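Local coordinates for phenolic acid decarboxylase (Sedimentibacter hydroxybenzoicus, PDB 7AE5), which catalyses the reversible, oxygen-sensitive decarboxylation of 4-hydroxybenzoate and 3,4-dihydroxybenzoate with prenylated FMN and manganese as cofactors, at residues S62-V67 / N302-N307; F141-A146 / I205-N210; W97-V102 / L234-P239; L323-P328 / V343-T348; M337-A342 / S356-Y361. One frame throughout, in Å; residues are numbered along the deposited sequence.

Interaction 1: S62-V67 / N302-N307; sequences SVVTNV and NPIFEN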
# COMPACT_ATOMS: atom_id res chain seq x y z
N SER C 62 41.60 -30.57 28.69
CA SER C 62 40.32 -30.96 28.10
C SER C 62 39.60 -29.77 27.47
O SER C 62 39.90 -28.60 27.74
CB SER C 62 39.42 -31.61 29.15
OG SER C 62 40.17 -32.35 30.09
N VAL C 63 38.61 -30.10 26.64
CA VAL C 63 37.72 -29.13 26.01
C VAL C 63 36.28 -29.63 26.17
O VAL C 63 36.01 -30.82 26.01
CB VAL C 63 38.06 -28.92 24.52
CG1 VAL C 63 36.90 -28.24 23.78
CG2 VAL C 63 39.31 -28.10 24.37
N VAL C 64 35.37 -28.71 26.48
CA VAL C 64 33.94 -29.00 26.51
C VAL C 64 33.21 -27.90 25.76
O VAL C 64 33.56 -26.72 25.87
CB VAL C 64 33.41 -29.15 27.96
CG1 VAL C 64 33.40 -27.82 28.69
CG2 VAL C 64 32.02 -29.79 27.96
N THR C 65 32.22 -28.29 24.96
CA THR C 65 31.50 -27.35 24.11
C THR C 65 30.02 -27.71 24.09
O THR C 65 29.62 -28.80 24.48
CB THR C 65 32.07 -27.33 22.68
OG1 THR C 65 31.56 -26.19 21.97
CG2 THR C 65 31.68 -28.60 21.93
N ASN C 66 29.21 -26.75 23.63
CA ASN C 66 27.75 -26.88 23.58
C ASN C 66 27.17 -27.14 24.97
O ASN C 66 26.22 -27.90 25.14
CB ASN C 66 27.32 -27.98 22.60
CG ASN C 66 25.94 -27.73 22.01
OD1 ASN C 66 25.62 -26.61 21.60
ND2 ASN C 66 25.11 -28.76 21.98
N VAL C 67 27.76 -26.50 25.98
CA VAL C 67 27.32 -26.69 27.35
C VAL C 67 25.91 -26.15 27.54
O VAL C 67 25.06 -26.79 28.18
CB VAL C 67 28.32 -26.04 28.33
CG1 VAL C 67 27.77 -26.05 29.75
CG2 VAL C 67 29.66 -26.76 28.27
N ASN C 302 44.17 -29.64 36.30
CA ASN C 302 43.58 -30.20 35.09
C ASN C 302 42.36 -29.38 34.64
O ASN C 302 41.24 -29.90 34.61
CB ASN C 302 43.21 -31.66 35.29
CG ASN C 302 44.41 -32.60 35.20
OD1 ASN C 302 44.52 -33.39 34.27
ND2 ASN C 302 45.31 -32.50 36.18
N PRO C 303 42.56 -28.11 34.29
CA PRO C 303 41.41 -27.27 33.93
C PRO C 303 40.76 -27.73 32.64
O PRO C 303 41.36 -28.40 31.80
CB PRO C 303 42.03 -25.88 33.77
CG PRO C 303 43.45 -26.12 33.48
CD PRO C 303 43.83 -27.37 34.21
N ILE C 304 39.50 -27.33 32.49
CA ILE C 304 38.66 -27.71 31.36
C ILE C 304 38.34 -26.45 30.57
O ILE C 304 37.73 -25.52 31.10
CB ILE C 304 37.38 -28.42 31.82
CG1 ILE C 304 37.72 -29.77 32.45
CG2 ILE C 304 36.43 -28.59 30.65
CD1 ILE C 304 36.62 -30.34 33.33
N PHE C 305 38.76 -26.43 29.31
CA PHE C 305 38.54 -25.28 28.43
C PHE C 305 37.09 -25.30 27.96
O PHE C 305 36.75 -25.98 26.99
CB PHE C 305 39.51 -25.31 27.26
CG PHE C 305 39.37 -24.14 26.31
CD1 PHE C 305 38.87 -22.93 26.75
CD2 PHE C 305 39.76 -24.25 24.99
CE1 PHE C 305 38.75 -21.85 25.89
CE2 PHE C 305 39.65 -23.18 24.12
CZ PHE C 305 39.14 -21.98 24.57
N GLU C 306 36.23 -24.56 28.65
CA GLU C 306 34.83 -24.44 28.27
C GLU C 306 34.71 -23.39 27.18
O GLU C 306 34.81 -22.19 27.45
CB GLU C 306 33.96 -24.09 29.47
CG GLU C 306 32.47 -24.06 29.16
CD GLU C 306 31.68 -23.17 30.11
OE1 GLU C 306 32.30 -22.56 31.01
OE2 GLU C 306 30.44 -23.10 29.97
N ASN C 307 34.52 -23.83 25.94
CA ASN C 307 34.43 -22.94 24.80
C ASN C 307 33.12 -23.17 24.06
O ASN C 307 32.44 -24.18 24.26
CB ASN C 307 35.62 -23.14 23.84
CG ASN C 307 36.09 -21.84 23.23
OD1 ASN C 307 35.97 -20.77 23.83
ND2 ASN C 307 36.64 -21.92 22.02
O HOH W 1 29.94 -24.45 25.77
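S62 and V64 supply the backbone rungs that tie strand 62-65 to strand 304-306 in parallel register. S62 O accepts from F305 N at 2.9 Å. V64 uses both ends of its backbone, its N donating to F305 O at 3.1 Å and its O accepting from N307 N at 3.0 Å. Where the strand ends, a water accepts from V67 N and lies 2.9 Å from N307 O.

The apolar contacts fall on two faces. On one, a chi1 of 70° sets V64 CG1 between the backbone N and the carbonyl carbon, from where it touches I304 CG2 at 3.7 Å and E306 CB. On the other, V63 CG2 lies alongside F305, 3.9 Å from CD2. Beta-branched V63, V64 and I304 suit such extended backbone, and L8 and L12 of helix 8-17 cover V64.

Among the polar side chains, E306 has an extended chain that crosses V67 at about a right angle. OE2 rests 4.0 Å from V67 CB and forms a salt bridge with K145, while OE1 accepts from N209 N. An alanine here would probably leave K145 short of one carboxylate and N209 N without its acceptor, and open a gap beside the V67 methyls.

With ammonium and backbone N-H both supplied, this buried carboxylate is likely to stay ionised, and it ties the outermost strand of this mixed sheet to K145 and N209.

Interaction 2: F141-A146 / I205-N210; sequences FYISKA and ITIGNN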
# COMPACT_ATOMS: atom_id res chain seq x y z
N PHE C 141 42.76 -18.21 16.66
CA PHE C 141 42.09 -19.08 17.63
C PHE C 141 41.43 -18.21 18.69
O PHE C 141 42.05 -17.29 19.22
CB PHE C 141 43.09 -20.05 18.26
CG PHE C 141 43.95 -20.78 17.27
CD1 PHE C 141 43.45 -21.14 16.02
CD2 PHE C 141 45.26 -21.12 17.58
CE1 PHE C 141 44.24 -21.81 15.11
CE2 PHE C 141 46.05 -21.79 16.67
CZ PHE C 141 45.54 -22.14 15.43
N TYR C 142 40.17 -18.51 19.00
CA TYR C 142 39.34 -17.62 19.80
C TYR C 142 38.90 -18.29 21.10
O TYR C 142 38.55 -19.47 21.11
CB TYR C 142 38.11 -17.18 19.02
CG TYR C 142 38.26 -15.86 18.30
CD1 TYR C 142 38.93 -15.79 17.08
CD2 TYR C 142 37.73 -14.70 18.83
CE1 TYR C 142 39.06 -14.58 16.41
CE2 TYR C 142 37.87 -13.49 18.17
CZ TYR C 142 38.53 -13.44 16.97
OH TYR C 142 38.66 -12.24 16.32
N ILE C 143 38.93 -17.51 22.17
CA ILE C 143 38.24 -17.85 23.41
C ILE C 143 36.87 -17.19 23.34
O ILE C 143 36.75 -15.96 23.42
CB ILE C 143 39.02 -17.38 24.64
CG1 ILE C 143 40.43 -17.98 24.64
CG2 ILE C 143 38.29 -17.75 25.92
CD1 ILE C 143 41.37 -17.31 25.61
N SER C 144 35.82 -17.99 23.17
CA SER C 144 34.51 -17.49 22.78
C SER C 144 33.47 -17.54 23.89
O SER C 144 32.32 -17.15 23.64
CB SER C 144 34.00 -18.27 21.56
OG SER C 144 33.50 -19.53 21.95
N LYS C 145 33.82 -17.98 25.09
CA LYS C 145 32.83 -18.10 26.15
C LYS C 145 33.37 -17.61 27.49
O LYS C 145 32.99 -18.13 28.55
CB LYS C 145 32.35 -19.55 26.28
CG LYS C 145 30.94 -19.69 26.83
CD LYS C 145 30.62 -21.14 27.13
CE LYS C 145 29.19 -21.31 27.60
NZ LYS C 145 28.86 -22.75 27.77
N ALA C 146 34.23 -16.60 27.46
CA ALA C 146 34.81 -16.08 28.69
C ALA C 146 33.88 -15.07 29.35
O ALA C 146 33.08 -14.40 28.69
CB ALA C 146 36.16 -15.43 28.41
N ILE C 205 39.82 -12.33 33.06
CA ILE C 205 39.13 -13.15 32.06
C ILE C 205 38.98 -14.55 32.66
O ILE C 205 39.96 -15.27 32.81
CB ILE C 205 39.89 -13.20 30.73
CG1 ILE C 205 40.06 -11.79 30.16
CG2 ILE C 205 39.18 -14.09 29.74
CD1 ILE C 205 41.09 -11.70 29.06
N THR C 206 37.74 -14.92 32.99
CA THR C 206 37.46 -16.21 33.60
C THR C 206 36.86 -17.16 32.58
O THR C 206 35.98 -16.79 31.80
CB THR C 206 36.51 -16.06 34.79
OG1 THR C 206 35.20 -15.73 34.32
CG2 THR C 206 37.00 -14.96 35.73
N ILE C 207 37.36 -18.40 32.59
CA ILE C 207 36.96 -19.44 31.64
C ILE C 207 36.53 -20.67 32.42
O ILE C 207 37.18 -21.05 33.40
CB ILE C 207 38.10 -19.78 30.66
CG1 ILE C 207 38.59 -18.51 29.95
CG2 ILE C 207 37.66 -20.82 29.65
CD1 ILE C 207 39.94 -18.66 29.29
N GLY C 208 35.43 -21.29 31.99
CA GLY C 208 34.92 -22.47 32.67
C GLY C 208 34.22 -22.13 33.97
O GLY C 208 34.83 -22.17 35.04
N ASN C 209 32.93 -21.80 33.89
CA ASN C 209 32.21 -21.25 35.03
C ASN C 209 30.90 -21.99 35.26
O ASN C 209 30.42 -22.74 34.40
CB ASN C 209 31.91 -19.76 34.83
CG ASN C 209 33.15 -18.90 34.93
OD1 ASN C 209 33.78 -18.82 35.98
ND2 ASN C 209 33.50 -18.23 33.83
N ASN C 210 30.35 -21.77 36.45
CA ASN C 210 28.96 -22.03 36.80
C ASN C 210 28.09 -21.51 35.66
O ASN C 210 28.26 -20.36 35.23
CB ASN C 210 28.65 -21.33 38.13
CG ASN C 210 27.18 -21.41 38.54
OD1 ASN C 210 26.35 -22.00 37.86
ND2 ASN C 210 26.87 -20.81 39.68
O HOH W 2 31.83 -18.23 31.36
O HOH W 3 33.98 -20.49 29.45
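A146 and I143 make the direct apolar contacts with the end of strand 201-207. A146 CB sits 3.6 Å from I205 CG2, and its CA lies 3.4 Å from T206 O in a CA-H...O contact; the small alanine suits so close an approach. I143 crosses I207 at about a right angle, its CG2 3.9 Å from I207 CD1. That methyl is carried out to I143 because I207 runs on with CD1 anti to CA (chi2 163°).

Next come two waters beside K145 O. One donates to it and accepts from N209 ND2 at 3.0 Å. The other, 2.7 Å from K145 O, accepts from G208 N, whose positive phi is easily met by glycine.

Farther out, N209 is fixed through both ends of its amide: ND2 also donates to T206 OG1 at 3.1 Å, and OD1 bonds to S257. The T206 hydroxyl is in turn bonded to S147 O, where strand 147-150 begins its antiparallel pairing with strand 201-207.

Strands 142-143 and 201-207 belong to the curled antiparallel sheet of the UbiD family's central domain, a split-barrel fold of the FMN-binding kind, and the T206 side chain lies about 6 Å from that of V164, predicted to bind prenylated FMN.

Interaction 3: W97-V102 / L234-P239; sequences WDKFPV and LQDGVP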
# COMPACT_ATOMS: atom_id res chain seq x y z
N TRP C 97 13.98 -13.27 38.71
CA TRP C 97 14.74 -12.18 38.10
C TRP C 97 15.07 -11.07 39.10
O TRP C 97 16.19 -10.54 39.09
CB TRP C 97 13.98 -11.61 36.91
CG TRP C 97 14.85 -10.86 35.94
CD1 TRP C 97 15.02 -9.51 35.85
CD2 TRP C 97 15.69 -11.43 34.91
NE1 TRP C 97 15.90 -9.20 34.85
CE2 TRP C 97 16.32 -10.36 34.25
CE3 TRP C 97 15.95 -12.73 34.49
CZ2 TRP C 97 17.21 -10.55 33.19
CZ3 TRP C 97 16.83 -12.92 33.44
CH2 TRP C 97 17.45 -11.84 32.80
N ASP C 98 14.12 -10.70 39.95
CA ASP C 98 14.25 -9.50 40.77
C ASP C 98 14.56 -9.80 42.23
O ASP C 98 14.50 -8.88 43.06
CB ASP C 98 12.97 -8.66 40.67
CG ASP C 98 12.92 -7.83 39.40
OD1 ASP C 98 13.99 -7.58 38.81
OD2 ASP C 98 11.81 -7.41 39.00
N LYS C 99 14.90 -11.04 42.57
CA LYS C 99 15.18 -11.38 43.96
C LYS C 99 16.39 -10.62 44.47
O LYS C 99 17.46 -10.64 43.85
CB LYS C 99 15.39 -12.89 44.10
CG LYS C 99 14.16 -13.72 43.78
CD LYS C 99 14.49 -15.20 43.80
CE LYS C 99 14.91 -15.66 45.18
NZ LYS C 99 14.23 -16.92 45.58
N PHE C 100 16.22 -9.94 45.60
CA PHE C 100 17.30 -9.18 46.24
C PHE C 100 16.91 -8.94 47.69
O PHE C 100 15.72 -8.75 47.98
CB PHE C 100 17.54 -7.85 45.52
N PRO C 101 17.88 -8.93 48.62
CA PRO C 101 19.31 -9.09 48.34
C PRO C 101 19.78 -10.54 48.36
O PRO C 101 19.20 -11.39 49.04
CB PRO C 101 19.96 -8.31 49.48
CG PRO C 101 19.02 -8.52 50.63
CD PRO C 101 17.63 -8.67 50.05
N VAL C 102 20.84 -10.81 47.60
CA VAL C 102 21.59 -12.06 47.72
C VAL C 102 23.05 -11.70 47.45
O VAL C 102 23.58 -11.94 46.35
CB VAL C 102 21.03 -13.15 46.79
CG1 VAL C 102 20.78 -12.61 45.39
CG2 VAL C 102 21.91 -14.40 46.78
N LEU C 234 19.42 -15.61 40.39
CA LEU C 234 19.05 -16.69 39.48
C LEU C 234 19.19 -18.06 40.13
O LEU C 234 18.61 -19.03 39.63
CB LEU C 234 19.90 -16.62 38.21
CG LEU C 234 19.83 -15.30 37.44
CD1 LEU C 234 20.57 -15.42 36.12
CD2 LEU C 234 18.38 -14.88 37.22
N GLN C 235 19.94 -18.16 41.23
CA GLN C 235 20.05 -19.39 41.99
C GLN C 235 18.99 -19.48 43.09
O GLN C 235 19.20 -20.17 44.09
CB GLN C 235 21.45 -19.53 42.60
CG GLN C 235 22.56 -19.58 41.56
CD GLN C 235 23.92 -19.84 42.16
OE1 GLN C 235 24.71 -20.63 41.63
NE2 GLN C 235 24.21 -19.19 43.29
N ASP C 236 17.86 -18.78 42.92
CA ASP C 236 16.74 -18.81 43.85
C ASP C 236 17.15 -18.36 45.25
O ASP C 236 16.63 -18.87 46.25
CB ASP C 236 16.10 -20.20 43.90
CG ASP C 236 14.58 -20.14 44.00
OD1 ASP C 236 13.95 -21.20 44.17
OD2 ASP C 236 14.03 -19.02 43.90
N GLY C 237 18.07 -17.41 45.34
CA GLY C 237 18.46 -16.84 46.61
C GLY C 237 19.62 -17.51 47.30
O GLY C 237 19.74 -17.39 48.53
N VAL C 238 20.48 -18.20 46.57
CA VAL C 238 21.66 -18.85 47.13
C VAL C 238 22.89 -18.09 46.66
O VAL C 238 23.17 -18.06 45.45
CB VAL C 238 21.74 -20.33 46.72
CG1 VAL C 238 23.05 -20.94 47.20
CG2 VAL C 238 20.55 -21.10 47.28
N PRO C 239 23.64 -17.45 47.55
CA PRO C 239 24.80 -16.66 47.11
C PRO C 239 25.87 -17.52 46.48
O PRO C 239 26.05 -18.69 46.82
CB PRO C 239 25.30 -16.01 48.41
CG PRO C 239 24.16 -16.12 49.38
CD PRO C 239 23.45 -17.38 49.01
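K99 folds its chain over the turn that ends helix 227-234 and brings its ammonium down on D236 from above the carboxylate plane. The salt bridge measures 2.7 Å from K99 NZ to D236 OD2, with NZ 46° out of that plane. A bend at chi3 (64°) turns CE in against the backbone, 3.5 Å from D236 C, so the lysine packs with its methylene as well as pairing with its charge. D236 OD2 has a second cationic partner in R95, and the carboxylate is therefore shared between two positive groups.

The turn itself is a Schellman motif. D236, with positive phi, is its C-prime residue, and the N-H groups of D236 and G237 bond back to carbonyls of the helix. Glycine suits the next position because a beta carbon on G237 would press against the carbonyl O of D236 and approach K99 CE. Cationic side chains fit this place, since the carboxyl end of a helix would probably attract positive charge; R96 bonds to L234 O.

Apolar contacts lie to either side of the salt bridge along the segments. W97 CE3 approaches L234 CD2 obliquely at 4.2 Å, while W97 NE1 donates to G222 O and the ring meets F230 edge-to-face. Beyond the cis peptide that precedes P101, V102 turns its CG2 methyl onto the opposite loop, 3.6 Å from P239 N and 3.8 Å from P239 CG. Within the turn, the side chain of Q235 reaches forward, its NE2 donating to V238 O at 2.7 Å across the loop that leads to P239, while its OE1 bonds to N210.

Interaction 4: L323-P328 / V343-T348; sequences LNTSVP and VNAMYT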
# COMPACT_ATOMS: atom_id res chain seq x y z
N LEU C 323 16.21 -16.32 26.75
CA LEU C 323 15.26 -15.89 27.77
C LEU C 323 15.73 -14.68 28.57
O LEU C 323 14.90 -13.95 29.12
CB LEU C 323 14.95 -17.05 28.72
CG LEU C 323 14.28 -18.27 28.07
CD1 LEU C 323 13.75 -19.22 29.13
CD2 LEU C 323 13.17 -17.83 27.13
N ASN C 324 17.05 -14.46 28.66
CA ASN C 324 17.55 -13.26 29.33
C ASN C 324 17.27 -12.01 28.51
O ASN C 324 17.37 -10.90 29.05
CB ASN C 324 19.04 -13.39 29.60
CG ASN C 324 19.81 -14.00 28.44
OD1 ASN C 324 19.25 -14.77 27.66
ND2 ASN C 324 21.08 -13.65 28.32
N THR C 325 16.94 -12.15 27.23
CA THR C 325 16.42 -11.03 26.46
C THR C 325 14.92 -10.87 26.67
O THR C 325 14.41 -9.74 26.72
CB THR C 325 16.73 -11.23 24.97
OG1 THR C 325 18.15 -11.37 24.79
CG2 THR C 325 16.23 -10.05 24.15
N SER C 326 14.21 -11.98 26.82
CA SER C 326 12.75 -11.96 26.83
C SER C 326 12.18 -11.51 28.17
O SER C 326 11.15 -10.82 28.20
CB SER C 326 12.20 -13.34 26.46
OG SER C 326 12.90 -13.88 25.35
N VAL C 327 12.81 -11.90 29.27
CA VAL C 327 12.28 -11.55 30.60
C VAL C 327 12.27 -10.04 30.83
O VAL C 327 11.24 -9.53 31.31
CB VAL C 327 13.04 -12.31 31.69
CG1 VAL C 327 12.69 -11.76 33.07
CG2 VAL C 327 12.72 -13.79 31.62
N PRO C 328 13.33 -9.28 30.53
CA PRO C 328 13.23 -7.82 30.71
C PRO C 328 12.15 -7.18 29.87
O PRO C 328 11.41 -6.32 30.38
CB PRO C 328 14.63 -7.32 30.32
CG PRO C 328 15.52 -8.49 30.54
CD PRO C 328 14.70 -9.68 30.15
N VAL C 343 6.45 -13.09 26.71
CA VAL C 343 7.18 -12.50 25.60
C VAL C 343 8.27 -13.47 25.18
O VAL C 343 9.10 -13.87 26.00
CB VAL C 343 7.78 -11.13 25.96
CG1 VAL C 343 8.65 -10.61 24.82
CG2 VAL C 343 6.67 -10.14 26.29
N ASN C 344 8.25 -13.85 23.90
CA ASN C 344 9.28 -14.71 23.30
C ASN C 344 10.10 -13.82 22.37
O ASN C 344 9.70 -13.58 21.22
CB ASN C 344 8.64 -15.89 22.57
CG ASN C 344 9.63 -16.68 21.73
OD1 ASN C 344 10.84 -16.45 21.78
ND2 ASN C 344 9.12 -17.64 20.96
N ALA C 345 11.24 -13.34 22.86
CA ALA C 345 12.14 -12.48 22.10
C ALA C 345 13.48 -13.16 21.85
O ALA C 345 14.54 -12.54 21.96
CB ALA C 345 12.34 -11.15 22.82
N MET C 346 13.44 -14.44 21.50
CA MET C 346 14.63 -15.29 21.46
C MET C 346 15.35 -15.30 20.12
O MET C 346 16.34 -16.02 19.98
CB MET C 346 14.25 -16.73 21.82
CG MET C 346 13.57 -16.92 23.16
SD MET C 346 13.30 -18.67 23.52
CE MET C 346 13.12 -19.34 21.87
N TYR C 347 14.89 -14.54 19.14
CA TYR C 347 15.30 -14.74 17.75
C TYR C 347 16.16 -13.58 17.28
O TYR C 347 15.66 -12.47 17.06
CB TYR C 347 14.07 -14.94 16.87
CG TYR C 347 13.20 -16.06 17.41
CD1 TYR C 347 13.70 -17.35 17.53
CD2 TYR C 347 11.90 -15.82 17.83
CE1 TYR C 347 12.93 -18.37 18.04
CE2 TYR C 347 11.12 -16.84 18.33
CZ TYR C 347 11.63 -18.11 18.43
OH TYR C 347 10.86 -19.13 18.94
N THR C 348 17.46 -13.84 17.13
CA THR C 348 18.45 -12.86 16.69
C THR C 348 18.42 -11.62 17.58
O THR C 348 18.18 -10.50 17.14
CB THR C 348 18.25 -12.50 15.22
OG1 THR C 348 17.84 -13.67 14.49
CG2 THR C 348 19.54 -11.97 14.62
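S326 and A345 form the tight heart of this contact, their CA atoms only 4.8 Å apart. With OG beside its own backbone N (chi1 -45°), the serine accepts from A345 N at 3.0 Å with an N-H...O angle of 153°. The hydroxyl also bonds to A322 O, four residues back, just before the helix, so it both accepts and donates. S326 CB presses to 3.2 Å of V343 O. Small residues suit both positions, since A345 CB lies just 3.8 Å from S326 OG.

This is an alpha/beta layer of the UbiD C-terminal domain: the start of helix 323-336 runs roughly antiparallel to strand 340-347, with the local axes 147° apart and 6.4 Å at closest approach.

The flanks are looser and rest on van der Waals contact. L323 and M346 lie side by side, pointing the same way, and CD2 of the leucine touches SD of the methionine at 3.7 Å; W71 packs on both. On the other flank, T325 CG2 rests near A345 O, while the threonine hydroxyl is bonded to M321 O. N344, facing away from the helix, makes an Asx turn by accepting from M346 N at its OD1, and its ND2 donates to Y347 OH at 3.1 Å and also bonds to P394 O.

Interaction 5: M337-A342 / S356-Y361; sequences MPEVVA and STKVRY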
# COMPACT_ATOMS: atom_id res chain seq x y z
N MET C 337 0.70 -3.12 30.96
CA MET C 337 -0.23 -4.00 30.26
C MET C 337 -0.25 -5.34 30.98
O MET C 337 0.37 -6.31 30.53
CB MET C 337 0.16 -4.16 28.79
CG MET C 337 0.03 -2.86 28.03
SD MET C 337 0.97 -2.87 26.50
CE MET C 337 0.05 -1.68 25.55
N PRO C 338 -0.95 -5.43 32.10
CA PRO C 338 -1.01 -6.70 32.84
C PRO C 338 -1.65 -7.84 32.06
O PRO C 338 -1.56 -8.99 32.50
CB PRO C 338 -1.84 -6.34 34.08
CG PRO C 338 -2.69 -5.18 33.62
CD PRO C 338 -1.76 -4.38 32.76
N GLU C 339 -2.26 -7.55 30.91
CA GLU C 339 -2.85 -8.59 30.07
C GLU C 339 -1.81 -9.42 29.33
O GLU C 339 -2.14 -10.48 28.81
CB GLU C 339 -3.81 -7.96 29.08
CG GLU C 339 -5.02 -7.35 29.74
CD GLU C 339 -4.89 -5.85 29.88
OE1 GLU C 339 -5.90 -5.19 30.19
OE2 GLU C 339 -3.77 -5.32 29.67
N VAL C 340 -0.56 -8.95 29.28
CA VAL C 340 0.48 -9.70 28.59
C VAL C 340 0.83 -10.95 29.39
O VAL C 340 1.09 -10.88 30.60
CB VAL C 340 1.72 -8.81 28.37
CG1 VAL C 340 2.89 -9.66 27.91
CG2 VAL C 340 1.40 -7.73 27.35
N VAL C 341 0.83 -12.09 28.72
CA VAL C 341 1.08 -13.37 29.38
C VAL C 341 2.55 -13.77 29.28
O VAL C 341 3.13 -14.23 30.27
CB VAL C 341 0.15 -14.44 28.77
CG1 VAL C 341 0.49 -15.82 29.31
CG2 VAL C 341 -1.30 -14.11 29.06
N ALA C 342 3.17 -13.60 28.12
CA ALA C 342 4.56 -13.98 27.93
C ALA C 342 5.13 -13.27 26.71
O ALA C 342 4.39 -12.90 25.79
CB ALA C 342 4.71 -15.50 27.77
N SER C 356 2.36 -13.20 23.68
CA SER C 356 1.04 -13.71 24.02
C SER C 356 0.39 -12.77 25.02
O SER C 356 1.03 -12.32 25.97
CB SER C 356 1.11 -15.13 24.60
OG SER C 356 1.69 -15.13 25.89
N THR C 357 -0.88 -12.46 24.78
CA THR C 357 -1.56 -11.51 25.64
C THR C 357 -3.06 -11.79 25.62
O THR C 357 -3.58 -12.40 24.69
CB THR C 357 -1.29 -10.07 25.18
OG1 THR C 357 -1.86 -9.15 26.13
CG2 THR C 357 -1.91 -9.82 23.82
N LYS C 358 -3.72 -11.34 26.68
CA LYS C 358 -5.17 -11.24 26.66
C LYS C 358 -5.55 -9.92 25.99
O LYS C 358 -4.95 -8.88 26.26
CB LYS C 358 -5.74 -11.30 28.08
CG LYS C 358 -7.22 -11.62 28.14
CD LYS C 358 -8.02 -10.46 28.71
CE LYS C 358 -9.50 -10.81 28.78
NZ LYS C 358 -9.77 -11.96 29.68
N VAL C 359 -6.52 -9.97 25.08
CA VAL C 359 -6.94 -8.80 24.33
C VAL C 359 -8.01 -8.08 25.14
O VAL C 359 -9.14 -8.58 25.27
CB VAL C 359 -7.44 -9.18 22.93
CG1 VAL C 359 -7.73 -7.93 22.11
CG2 VAL C 359 -6.42 -10.05 22.22
N ARG C 360 -7.66 -6.92 25.70
CA ARG C 360 -8.61 -6.15 26.50
C ARG C 360 -9.83 -5.75 25.67
O ARG C 360 -10.97 -6.07 26.02
CB ARG C 360 -7.93 -4.91 27.08
CG ARG C 360 -8.33 -4.59 28.50
CD ARG C 360 -7.98 -3.16 28.86
NE ARG C 360 -6.55 -3.00 29.09
CZ ARG C 360 -5.93 -1.83 29.20
NH1 ARG C 360 -6.60 -0.69 29.15
NH2 ARG C 360 -4.61 -1.81 29.36
N TYR C 361 -9.60 -5.04 24.57
CA TYR C 361 -10.66 -4.62 23.67
C TYR C 361 -10.14 -4.70 22.24
O TYR C 361 -8.96 -4.95 22.00
CB TYR C 361 -11.17 -3.21 24.01
CG TYR C 361 -10.08 -2.22 24.37
CD1 TYR C 361 -9.06 -1.92 23.47
CD2 TYR C 361 -10.08 -1.57 25.60
CE1 TYR C 361 -8.07 -1.01 23.79
CE2 TYR C 361 -9.10 -0.66 25.93
CZ TYR C 361 -8.09 -0.38 25.02
OH TYR C 361 -7.11 0.53 25.34
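A classic beta bulge marks the hairpin of strands 340-347 and 352-357, with V341 and A342 both set opposite S356. S356 O takes two donors from the same face of its plane, V341 N at 2.8 Å and A342 N at 3.3 Å. The pair is completed by S356 N, which donates to A342 O at 2.9 Å. The small A342 and S356 fit here, and V341 CB lies 3.3 Å from S356 OG. V340 and T357 then form a non-hydrogen-bonded pair, and K358 N closes on E339 O at 2.8 Å.

E339 lies within the type I turn from M337 to V340, and its bend at chi2 (100°) sends the carboxylate across R360 at about a right angle. OE1 is met on its syn side by R360 NE, 35° out of the carboxylate plane, in a salt bridge modelled at 2.5 Å, a length that is doubtful. An alanine here would probably leave R360 NE without its carboxylate and the guanidinium freer to turn, while the backbone bond to K358 would remain.

Strand 340-347 is outermost in the five-stranded sheet of this chain, and strand 384-388 flanks the hairpin beyond strand 352-357. V368 of helix 364-372 packs on V340, and F90 and Y91 of helix 86-96 on A342.

In the fold
Interactions 1 to 4 form a relay of direct contacts. Interaction 1 joins interaction 2 through the salt bridge from E306 OE2 to K145 NZ, 2.7 Å. Interaction 2 reaches interaction 3 where N210 ND2 lies 2.9 Å from Q235 OE1, a probable hydrogen bond. W97 of interaction 3 then packs on the helix of interaction 4, its CD2 3.5 Å from V327 CG1. Interactions 4 and 5 share strand 340-347, their centres about 17 Å apart, whereas the centres of interactions 1 and 5 are about 42 Å apart. Interaction 3 lies near the predicted cofactor site: the L234 side chain is about 10 Å from that of E227, predicted to bind manganese.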